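Local coordinates for Alr3699 protein (Nostoc sp., PDB 4XSU), which belongs to the GT-B glycosyltransferases, two-domain proteins with paired Rossmann-like folds, and here holds UDP and alpha-D-glucopyranose in the interdomain cleft, at residues Ser216-Gln221 against Pro293-Arg298; Arg33-Val38 against Glu96-Tyr101; Lys89-Ala94 against Ala112-Ile117. All coordinates share one frame; numbering follows the deposited sequence.

Interaction 1 of 3, residues Ser216-Gln221 against Pro293-Arg298. With GLC (alpha-D-glucopyranose), chain J; UDP (uridine-5'-diphosphate), chain K.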
loop_
_atom_site.group_PDB
_atom_site.type_symbol
_atom_site.label_atom_id
_atom_site.label_comp_id
_atom_site.label_asym_id
_atom_site.label_seq_id
_atom_site.Cartn_x
_atom_site.Cartn_y
_atom_site.Cartn_z
ATOM N N SER B 216 -0.315 23.460 18.738
ATOM C CA SER B 216 -1.348 22.866 17.934
ATOM C C SER B 216 -2.663 23.159 18.596
ATOM O O SER B 216 -2.831 22.876 19.762
ATOM C CB SER B 216 -1.125 21.361 17.834
ATOM O OG SER B 216 -2.199 20.749 17.157
ATOM N N PRO B 217 -3.618 23.718 17.858
ATOM C CA PRO B 217 -4.855 24.204 18.467
ATOM C C PRO B 217 -5.453 23.329 19.560
ATOM O O PRO B 217 -5.979 23.852 20.540
ATOM C CB PRO B 217 -5.825 24.266 17.283
ATOM C CG PRO B 217 -4.950 24.471 16.097
ATOM C CD PRO B 217 -3.673 23.749 16.385
ATOM N N TRP B 218 -5.387 22.010 19.393
ATOM C CA TRP B 218 -6.070 21.121 20.329
ATOM C C TRP B 218 -5.304 20.958 21.622
ATOM O O TRP B 218 -5.848 20.447 22.587
ATOM C CB TRP B 218 -6.403 19.758 19.707
ATOM C CG TRP B 218 -5.310 18.741 19.658
ATOM C CD1 TRP B 218 -4.453 18.540 18.640
ATOM C CD2 TRP B 218 -4.999 17.742 20.649
ATOM N NE1 TRP B 218 -3.605 17.496 18.925
ATOM C CE2 TRP B 218 -3.931 16.981 20.149
ATOM C CE3 TRP B 218 -5.518 17.426 21.911
ATOM C CZ2 TRP B 218 -3.354 15.916 20.868
ATOM C CZ3 TRP B 218 -4.939 16.367 22.639
ATOM C CH2 TRP B 218 -3.868 15.633 22.111
ATOM N N LYS B 219 -4.047 21.387 21.625
ATOM C CA LYS B 219 -3.261 21.442 22.842
ATOM C C LYS B 219 -3.588 22.679 23.666
ATOM O O LYS B 219 -3.129 22.804 24.783
ATOM C CB LYS B 219 -1.790 21.412 22.502
ATOM C CG LYS B 219 -1.359 20.101 21.902
ATOM C CD LYS B 219 -1.474 18.975 22.909
ATOM C CE LYS B 219 -0.683 17.787 22.441
ATOM N NZ LYS B 219 -0.602 16.688 23.430
ATOM N N GLY B 220 -4.355 23.601 23.081
ATOM C CA GLY B 220 -4.970 24.708 23.808
ATOM C C GLY B 220 -4.034 25.681 24.509
ATOM O O GLY B 220 -4.350 26.130 25.611
ATOM N N GLN B 221 -2.899 26.028 23.890
ATOM C CA GLN B 221 -2.055 27.109 24.435
ATOM C C GLN B 221 -2.859 28.402 24.516
ATOM O O GLN B 221 -2.648 29.212 25.401
ATOM C CB GLN B 221 -0.804 27.356 23.610
ATOM C CG GLN B 221 0.293 26.298 23.748
ATOM C CD GLN B 221 0.053 25.107 22.845
ATOM O OE1 GLN B 221 -0.967 25.047 22.147
ATOM N NE2 GLN B 221 0.985 24.163 22.843
ATOM N N PRO B 293 -9.646 15.441 24.035
ATOM C CA PRO B 293 -9.155 14.514 25.043
ATOM C C PRO B 293 -7.731 14.048 24.813
ATOM O O PRO B 293 -7.395 13.638 23.713
ATOM C CB PRO B 293 -10.147 13.341 24.950
ATOM C CG PRO B 293 -11.433 13.957 24.482
ATOM C CD PRO B 293 -11.001 15.068 23.552
ATOM N N GLU B 294 -6.943 14.048 25.860
ATOM C CA GLU B 294 -5.570 13.683 25.770
ATOM C C GLU B 294 -5.429 12.232 26.007
ATOM O O GLU B 294 -5.939 11.746 26.971
ATOM C CB GLU B 294 -4.795 14.397 26.847
ATOM C CG GLU B 294 -3.317 14.116 26.823
ATOM C CD GLU B 294 -2.598 14.983 25.840
ATOM O OE1 GLU B 294 -2.961 16.143 25.688
ATOM O OE2 GLU B 294 -1.668 14.502 25.220
ATOM N N PRO B 295 -4.729 11.517 25.148
ATOM C CA PRO B 295 -4.566 10.089 25.352
ATOM C C PRO B 295 -3.811 9.760 26.582
ATOM O O PRO B 295 -4.258 8.969 27.334
ATOM C CB PRO B 295 -3.707 9.681 24.176
ATOM C CG PRO B 295 -4.088 10.601 23.133
ATOM C CD PRO B 295 -4.312 11.907 23.804
ATOM N N PHE B 296 -2.696 10.406 26.815
ATOM C CA PHE B 296 -1.957 10.153 28.020
ATOM C C PHE B 296 -1.576 11.435 28.705
ATOM O O PHE B 296 -2.170 11.819 29.668
ATOM C CB PHE B 296 -0.712 9.382 27.723
ATOM C CG PHE B 296 0.011 8.948 28.934
ATOM C CD1 PHE B 296 -0.515 7.987 29.745
ATOM C CD2 PHE B 296 1.201 9.498 29.272
ATOM C CE1 PHE B 296 0.142 7.574 30.866
ATOM C CE2 PHE B 296 1.868 9.087 30.389
ATOM C CZ PHE B 296 1.341 8.120 31.186
ATOM N N GLY B 297 -0.611 12.120 28.132
ATOM C CA GLY B 297 -0.096 13.360 28.658
ATOM C C GLY B 297 1.161 13.171 29.449
ATOM O O GLY B 297 1.153 13.159 30.637
ATOM N N ARG B 298 2.265 13.063 28.752
ATOM C CA ARG B 298 3.555 12.841 29.351
ATOM C C ARG B 298 3.947 13.982 30.234
ATOM O O ARG B 298 4.618 13.802 31.212
ATOM C CB ARG B 298 4.604 12.660 28.285
ATOM C CG ARG B 298 4.736 11.255 27.805
ATOM C CD ARG B 298 5.547 11.185 26.550
ATOM N NE ARG B 298 6.936 11.053 26.862
ATOM C CZ ARG B 298 7.498 9.925 27.206
ATOM N NH1 ARG B 298 6.779 8.836 27.261
ATOM N NH2 ARG B 298 8.764 9.893 27.499
HETATM C C1 GLC J . 0.926 9.795 22.448
HETATM C C2 GLC J . -0.343 10.461 22.987
HETATM C C3 GLC J . -0.167 11.110 24.360
HETATM C C4 GLC J . 0.785 10.312 25.251
HETATM C C5 GLC J . 2.050 9.832 24.530
HETATM C C6 GLC J . 2.167 8.313 24.608
HETATM O O1 GLC J . 1.074 10.114 21.059
HETATM O O2 GLC J . -0.781 11.456 22.053
HETATM O O3 GLC J . -1.442 11.215 25.002
HETATM O O4 GLC J . 1.163 11.118 26.373
HETATM O O5 GLC J . 2.086 10.232 23.158
HETATM O O6 GLC J . 2.590 7.934 25.923
HETATM N N1 UDP K . 8.724 17.755 24.915
HETATM C C2 UDP K . 10.004 18.248 24.588
HETATM N N3 UDP K . 10.139 19.460 24.036
HETATM C C4 UDP K . 9.066 20.219 23.788
HETATM C C5 UDP K . 7.794 19.756 24.101
HETATM C C6 UDP K . 7.642 18.499 24.673
HETATM O O2 UDP K . 11.017 17.551 24.814
HETATM O O4 UDP K . 9.208 21.349 23.272
HETATM C "C1'" UDP K . 8.583 16.427 25.518
HETATM C "C2'" UDP K . 7.952 16.555 26.896
HETATM O "O2'" UDP K . 8.822 16.000 27.887
HETATM C "C3'" UDP K . 6.656 15.773 26.845
HETATM C "C4'" UDP K . 6.556 15.204 25.438
HETATM O "O4'" UDP K . 7.717 15.623 24.714
HETATM O "O3'" UDP K . 6.687 14.710 27.802
HETATM C "C5'" UDP K . 5.301 15.699 24.730
HETATM O "O5'" UDP K . 4.380 14.621 24.585
HETATM P PA UDP K . 2.885 14.739 25.169
HETATM O O1A UDP K . 2.867 15.840 26.203
HETATM O O2A UDP K . 2.410 13.353 25.536
HETATM O O3A UDP K . 2.045 15.237 23.889
HETATM P PB UDP K . 2.174 14.471 22.478
HETATM O O1B UDP K . 3.297 15.195 21.773
HETATM O O2B UDP K . 2.498 13.048 22.866
HETATM O O3B UDP K . 0.818 14.652 21.841
#

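Interaction 2 of 3, residues Arg33-Val38 against Glu96-Tyr101. With SO4 (sulfate ion), chain O.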
loop_
_atom_site.group_PDB
_atom_site.type_symbol
_atom_site.label_atom_id
_atom_site.label_comp_id
_atom_site.label_asym_id
_atom_site.label_seq_id
_atom_site.Cartn_x
_atom_site.Cartn_y
_atom_site.Cartn_z
ATOM N N ARG B 33 17.808 -3.113 22.690
ATOM C CA ARG B 33 18.708 -2.496 21.706
ATOM C C ARG B 33 19.790 -3.412 21.131
ATOM O O ARG B 33 20.392 -3.092 20.099
ATOM C CB ARG B 33 19.383 -1.272 22.326
ATOM C CG ARG B 33 20.321 -1.611 23.474
ATOM C CD ARG B 33 20.695 -0.376 24.262
ATOM N NE ARG B 33 21.885 -0.593 25.072
ATOM C CZ ARG B 33 22.610 0.380 25.609
ATOM N NH1 ARG B 33 23.688 0.075 26.319
ATOM N NH2 ARG B 33 22.271 1.656 25.441
ATOM N N ASP B 34 20.060 -4.524 21.809
ATOM C CA ASP B 34 21.100 -5.444 21.364
ATOM C C ASP B 34 20.696 -6.114 20.070
ATOM O O ASP B 34 21.415 -6.033 19.081
ATOM C CB ASP B 34 21.391 -6.497 22.441
ATOM C CG ASP B 34 22.192 -5.935 23.600
ATOM O OD1 ASP B 34 23.071 -5.073 23.362
ATOM O OD2 ASP B 34 21.941 -6.355 24.747
ATOM N N ARG B 35 19.524 -6.740 20.082
ATOM C CA ARG B 35 19.047 -7.516 18.944
ATOM C C ARG B 35 17.826 -6.883 18.220
ATOM O O ARG B 35 17.104 -7.562 17.492
ATOM C CB ARG B 35 18.774 -8.956 19.414
ATOM C CG ARG B 35 20.005 -9.855 19.319
ATOM C CD ARG B 35 19.960 -11.017 20.303
ATOM N NE ARG B 35 18.666 -11.716 20.304
ATOM C CZ ARG B 35 18.392 -12.849 19.647
ATOM N NH1 ARG B 35 17.173 -13.380 19.729
ATOM N NH2 ARG B 35 19.311 -13.464 18.904
ATOM N N ALA B 36 17.633 -5.579 18.390
ATOM C CA ALA B 36 16.478 -4.890 17.852
ATOM C C ALA B 36 16.914 -3.853 16.854
ATOM O O ALA B 36 18.118 -3.635 16.671
ATOM C CB ALA B 36 15.677 -4.234 18.964
ATOM N N LEU B 37 15.919 -3.239 16.205
ATOM C CA LEU B 37 16.114 -2.157 15.244
ATOM C C LEU B 37 14.851 -1.323 15.204
ATOM O O LEU B 37 13.752 -1.851 15.306
ATOM C CB LEU B 37 16.396 -2.712 13.847
ATOM C CG LEU B 37 16.328 -1.730 12.665
ATOM C CD1 LEU B 37 17.451 -0.705 12.712
ATOM C CD2 LEU B 37 16.355 -2.467 11.335
ATOM N N VAL B 38 15.009 -0.017 15.051
ATOM C CA VAL B 38 13.873 0.876 14.974
ATOM C C VAL B 38 13.807 1.435 13.576
ATOM O O VAL B 38 14.773 2.042 13.118
ATOM C CB VAL B 38 14.005 2.039 15.977
ATOM C CG1 VAL B 38 12.917 3.091 15.771
ATOM C CG2 VAL B 38 13.962 1.497 17.397
ATOM N N GLU B 96 14.275 -10.770 9.267
ATOM C CA GLU B 96 15.387 -10.944 10.192
ATOM C C GLU B 96 14.987 -10.884 11.684
ATOM O O GLU B 96 15.810 -11.158 12.543
ATOM C CB GLU B 96 16.458 -9.905 9.860
ATOM C CG GLU B 96 17.013 -10.061 8.444
ATOM C CD GLU B 96 17.503 -8.757 7.830
ATOM O OE1 GLU B 96 17.922 -7.842 8.569
ATOM O OE2 GLU B 96 17.475 -8.651 6.587
ATOM N N TYR B 97 13.726 -10.567 11.986
ATOM C CA TYR B 97 13.302 -10.302 13.360
ATOM C C TYR B 97 12.209 -11.250 13.761
ATOM O O TYR B 97 11.549 -11.806 12.893
ATOM C CB TYR B 97 12.844 -8.839 13.486
ATOM C CG TYR B 97 13.994 -7.909 13.170
ATOM C CD1 TYR B 97 14.906 -7.547 14.158
ATOM C CD2 TYR B 97 14.222 -7.458 11.876
ATOM C CE1 TYR B 97 16.001 -6.738 13.872
ATOM C CE2 TYR B 97 15.309 -6.645 11.580
ATOM C CZ TYR B 97 16.200 -6.292 12.592
ATOM O OH TYR B 97 17.281 -5.486 12.336
ATOM N N ASP B 98 12.023 -11.454 15.064
ATOM C CA ASP B 98 10.978 -12.361 15.564
ATOM C C ASP B 98 9.649 -11.626 15.787
ATOM O O ASP B 98 8.619 -12.247 16.043
ATOM C CB ASP B 98 11.415 -13.067 16.879
ATOM C CG ASP B 98 12.769 -13.795 16.756
ATOM O OD1 ASP B 98 12.938 -14.639 15.856
ATOM O OD2 ASP B 98 13.679 -13.527 17.569
ATOM N N LEU B 99 9.656 -10.307 15.703
ATOM C CA LEU B 99 8.472 -9.549 16.101
ATOM C C LEU B 99 8.416 -8.200 15.443
ATOM O O LEU B 99 9.433 -7.545 15.276
ATOM C CB LEU B 99 8.483 -9.332 17.609
ATOM C CG LEU B 99 7.335 -8.528 18.204
ATOM C CD1 LEU B 99 6.077 -9.355 18.323
ATOM C CD2 LEU B 99 7.729 -8.046 19.573
ATOM N N ILE B 100 7.210 -7.772 15.107
ATOM C CA ILE B 100 7.014 -6.445 14.566
ATOM C C ILE B 100 6.216 -5.683 15.574
ATOM O O ILE B 100 5.113 -6.100 15.956
ATOM C CB ILE B 100 6.273 -6.457 13.220
ATOM C CG1 ILE B 100 7.046 -7.326 12.217
ATOM C CG2 ILE B 100 6.122 -5.041 12.680
ATOM C CD1 ILE B 100 6.299 -7.609 10.931
ATOM N N TYR B 101 6.796 -4.561 15.996
ATOM C CA TYR B 101 6.226 -3.703 17.026
ATOM C C TYR B 101 5.917 -2.345 16.383
ATOM O O TYR B 101 6.814 -1.528 16.125
ATOM C CB TYR B 101 7.231 -3.578 18.178
ATOM C CG TYR B 101 6.686 -3.086 19.508
ATOM C CD1 TYR B 101 6.267 -1.785 19.668
ATOM C CD2 TYR B 101 6.651 -3.922 20.627
ATOM C CE1 TYR B 101 5.796 -1.330 20.889
ATOM C CE2 TYR B 101 6.187 -3.474 21.858
ATOM C CZ TYR B 101 5.766 -2.175 21.986
ATOM O OH TYR B 101 5.287 -1.702 23.190
HETATM S S SO4 O . 23.232 4.422 28.031
HETATM O O1 SO4 O . 24.112 3.224 28.129
HETATM O O2 SO4 O . 24.030 5.673 28.142
HETATM O O3 SO4 O . 22.578 4.440 26.711
HETATM O O4 SO4 O . 22.169 4.330 29.064
#

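Interaction 3 of 3, residues Lys89-Ala94 against Ala112-Ile117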
loop_
_atom_site.group_PDB
_atom_site.type_symbol
_atom_site.label_atom_id
_atom_site.label_comp_id
_atom_site.label_asym_id
_atom_site.label_seq_id
_atom_site.Cartn_x
_atom_site.Cartn_y
_atom_site.Cartn_z
ATOM N N LYS B 89 10.696 -2.759 1.301
ATOM C CA LYS B 89 11.908 -2.708 2.131
ATOM C C LYS B 89 11.661 -3.209 3.554
ATOM O O LYS B 89 12.440 -4.010 4.099
ATOM C CB LYS B 89 12.418 -1.285 2.203
ATOM C CG LYS B 89 12.866 -0.734 0.862
ATOM C CD LYS B 89 12.914 0.785 0.862
ATOM C CE LYS B 89 13.535 1.301 -0.421
ATOM N NZ LYS B 89 13.518 2.783 -0.467
ATOM N N VAL B 90 10.561 -2.758 4.145
ATOM C CA VAL B 90 10.236 -3.142 5.514
ATOM C C VAL B 90 9.904 -4.617 5.582
ATOM O O VAL B 90 10.393 -5.326 6.472
ATOM C CB VAL B 90 9.068 -2.310 6.070
ATOM C CG1 VAL B 90 8.590 -2.857 7.409
ATOM C CG2 VAL B 90 9.480 -0.852 6.204
ATOM N N VAL B 91 9.094 -5.082 4.629
ATOM C CA VAL B 91 8.771 -6.515 4.526
ATOM C C VAL B 91 10.044 -7.354 4.463
ATOM O O VAL B 91 10.143 -8.412 5.096
ATOM C CB VAL B 91 7.924 -6.838 3.267
ATOM C CG1 VAL B 91 7.788 -8.349 3.091
ATOM C CG2 VAL B 91 6.538 -6.203 3.338
ATOM N N GLN B 92 11.008 -6.883 3.683
ATOM C CA GLN B 92 12.253 -7.616 3.491
ATOM C C GLN B 92 12.978 -7.716 4.827
ATOM O O GLN B 92 13.278 -8.810 5.309
ATOM C CB GLN B 92 13.129 -6.922 2.441
ATOM C CG GLN B 92 14.293 -7.767 1.939
ATOM C CD GLN B 92 14.572 -7.554 0.456
ATOM O OE1 GLN B 92 13.904 -8.141 -0.405
ATOM N NE2 GLN B 92 15.559 -6.715 0.151
ATOM N N THR B 93 13.214 -6.553 5.430
ATOM C CA THR B 93 13.827 -6.451 6.752
ATOM C C THR B 93 13.121 -7.336 7.785
ATOM O O THR B 93 13.755 -8.104 8.507
ATOM C CB THR B 93 13.784 -4.997 7.223
ATOM O OG1 THR B 93 14.323 -4.150 6.196
ATOM C CG2 THR B 93 14.579 -4.834 8.468
ATOM N N ALA B 94 11.798 -7.289 7.815
ATOM C CA ALA B 94 11.059 -8.068 8.796
ATOM C C ALA B 94 11.449 -9.550 8.885
ATOM O O ALA B 94 11.216 -10.188 9.913
ATOM C CB ALA B 94 9.575 -7.930 8.546
ATOM N N ALA B 112 1.409 -4.420 9.460
ATOM C CA ALA B 112 0.440 -5.447 9.093
ATOM C C ALA B 112 0.863 -6.200 7.791
ATOM O O ALA B 112 0.992 -7.432 7.737
ATOM C CB ALA B 112 -0.904 -4.805 8.905
ATOM N N ILE B 113 1.101 -5.428 6.748
ATOM C CA ILE B 113 1.523 -5.999 5.502
ATOM C C ILE B 113 2.700 -6.915 5.731
ATOM O O ILE B 113 2.641 -8.102 5.418
ATOM C CB ILE B 113 1.851 -4.888 4.507
ATOM C CG1 ILE B 113 0.563 -4.136 4.150
ATOM C CG2 ILE B 113 2.484 -5.452 3.246
ATOM C CD1 ILE B 113 0.806 -2.872 3.342
ATOM N N ALA B 114 3.757 -6.380 6.333
ATOM C CA ALA B 114 4.973 -7.166 6.591
ATOM C C ALA B 114 4.747 -8.277 7.578
ATOM O O ALA B 114 5.483 -9.249 7.579
ATOM C CB ALA B 114 6.092 -6.274 7.082
ATOM N N SER B 115 3.748 -8.140 8.440
ATOM C CA SER B 115 3.397 -9.247 9.337
ATOM C C SER B 115 2.916 -10.448 8.504
ATOM O O SER B 115 3.335 -11.584 8.711
ATOM C CB SER B 115 2.305 -8.826 10.340
ATOM O OG SER B 115 1.820 -9.937 11.080
ATOM N N PHE B 116 2.026 -10.172 7.562
ATOM C CA PHE B 116 1.449 -11.217 6.723
ATOM C C PHE B 116 2.469 -11.861 5.785
ATOM O O PHE B 116 2.627 -13.081 5.735
ATOM C CB PHE B 116 0.325 -10.647 5.881
ATOM C CG PHE B 116 -0.281 -11.649 4.971
ATOM C CD1 PHE B 116 -1.082 -12.651 5.480
ATOM C CD2 PHE B 116 -0.018 -11.619 3.618
ATOM C CE1 PHE B 116 -1.637 -13.593 4.648
ATOM C CE2 PHE B 116 -0.570 -12.556 2.785
ATOM C CZ PHE B 116 -1.378 -13.543 3.301
ATOM N N ILE B 117 3.171 -11.029 5.045
ATOM C CA ILE B 117 4.091 -11.539 4.064
ATOM C C ILE B 117 5.285 -12.239 4.710
ATOM O O ILE B 117 5.663 -13.330 4.288
ATOM C CB ILE B 117 4.576 -10.436 3.147
ATOM C CG1 ILE B 117 3.385 -9.855 2.381
ATOM C CG2 ILE B 117 5.614 -10.985 2.209
ATOM C CD1 ILE B 117 3.740 -8.669 1.496
#

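Interaction 1 of 3, residues Ser216-Gln221 against Pro293-Arg298
Lys219 reaches across to Glu294 with only the far end of its chain, a clear example of a long side chain serving a protein anion and a phosphate at once. CG lies anti to the carbonyl carbon (chi1 -67°), and a bend at chi2 swings the chain across one face of the Trp218 indole, where Lys219 CD sits 4.0 Å above the ring plane, towards the rim. CB and CG stay with their own segment, and Lys219 CE approaches UDP O3B at 3.5 Å. The terminal nitrogen does the polar work. Lys219 NZ gives hydrogen bonds to UDP O3B at 2.9 Å and to UDP O3A. Lys219 NZ also forms a salt bridge with Glu294 OE2 at 3.0 Å; its bond to OE1 is weak. This arrangement probably offsets part of the diphosphate charge while fixing the carboxylate.

The Glu294 chain, bent at chi2, brings its carboxylate beside the outer end of the indole, obliquely, the two planes 26° apart. Glu294 OE1 is held by His288 and Ser290, and lies 3.6 Å from Trp218 CZ3, while Trp218 CH2 touches Pro295 CD more loosely. Beyond Glu294 the backbone turns to the ligands. Gly297 N faces the glucose O4, although the places of the sugar's O3 and O4 are less certain, and Arg298 N donates to UDP O2A at 3.2 Å in a nearly straight bond (172°). Because Gly297 is the N-cap of helix 298-305, the positive end of that helix dipole would favour the phosphate.

Thr289 hydrogen-bonds the Lys219 and Gly220 carbonyls, and His134 meets the Trp218 ring edge-to-face. Both loops follow neighbouring parallel strands: 216-221 connects strand 207-211 to helix 221-228, and the loop holding 293-298 runs from strand 285-287 into helix 298-305.

Interaction 2 of 3, residues Arg33-Val38 against Glu96-Tyr101
Two torsions bring Tyr97 and Leu37 together. In Tyr97, CG stands beside the backbone N and anti to the carbonyl carbon (chi1 -62°), which lays the phenol out towards segment 33-38; in Leu37, CG is anti to the backbone N (chi1 167°), and the side chain meets the phenol end of the ring. The tyrosine hydroxyl is pressed against aliphatic carbon: Tyr97 OH lies 3.3 Å from Leu37 CB, and Leu37 CD2 comes equally near. Further back along the ring, Arg35 O lies in the ring plane at its edge, 3.9 Å from Tyr97 CE1, so a backbone carbonyl faces the aromatic hydrogens there.

Nearer the surface, charge replaces packing. Arg35 NH1 and Asp98 OD2 are 4.1 Å apart, beyond a salt bridge, and the oxygen stands well out of the guanidinium plane, so any attraction is probably one of charge alone, with no N-H aimed at the oxygen. Each group has a firmer partner: Arg35 NH1 donates to His6 O, and Asp98 OD2 accepts from Lys8 N. Arg33 points elsewhere, giving NH2 to O3 of a sulfate, probably from the crystallisation liquor, that Lys30 also binds.

Between the two segments runs strand 9-13, which pairs with Leu37 through Ile9 and Phe11 and supports Tyr97 through Leu10. Bridging strands 37-40 and 99-102 across this first strand fits the 3-2-1-4-5 strand order of a Rossmann-like domain.

Interaction 3 of 3, residues Lys89-Ala94 against Ala112-Ile117
Behind the helix face on which Val91 meets Ala114, the carbonyl oxygen of Lys89 is gripped twice by Thr93. Thr93 N reaches Lys89 O at 3.0 Å in the ordinary helical bond, and Thr93 OG1 adds a second at 2.8 Å from the other face of the carbonyl plane, 36° out of it. The hydroxyl is thus folded back onto its own helix and plays no part in the interface.

The interface itself is hydrocarbon. Helices 89-94 and 112-117 approach to 8.7 Å between axes and cross at -47°, near enough for Ala114 CB to rest against the Val91 backbone, 3.7 Å from its CA. Val91 divides its two methyls: CG1, anti to the backbone N (chi1 172°), meets Ile117 CG2 at 3.5 Å, while CG2 lies against Ala114 and, more loosely, Ile113 CG2. The Val91 and Ile117 side chains cross at roughly a right angle. One turn on, Ala94 CB stands 4.1 Å from Ala114 CB. Phe77 packs on both Val91 and Ile117, and on another side of helix 105-118 Phe116 takes a cation-pi contact from Arg141 of the second subunit.

With no hydrogen bond between the two segments, cohesion between them probably comes from dispersion and the burial of methyl groups, and the small Ala94 and Ala114 side chains are consistent with so close an approach.

Interactions 2 and 3 belong to one Rossmann-like domain and touch: Ile100 CD1 of interaction 2 packs on Ala94 and on the backbone of Ala114 and Ser115 of interaction 3, and Leu37 meets Thr93. Strand 99-102 follows helix 85-94 and precedes helix 105-118, so these contacts share consecutive elements of the fold. Interaction 1 lies in the other Rossmann-like domain, its centre about 31 and 33 Å from theirs. Interaction 3 is buried and wholly apolar; interaction 2 is partly buried, passing from packed leucine to opposite charges that lie near each other without forming a salt bridge; interaction 1 is buried yet polar, as suits loops beside bound UDP and glucose.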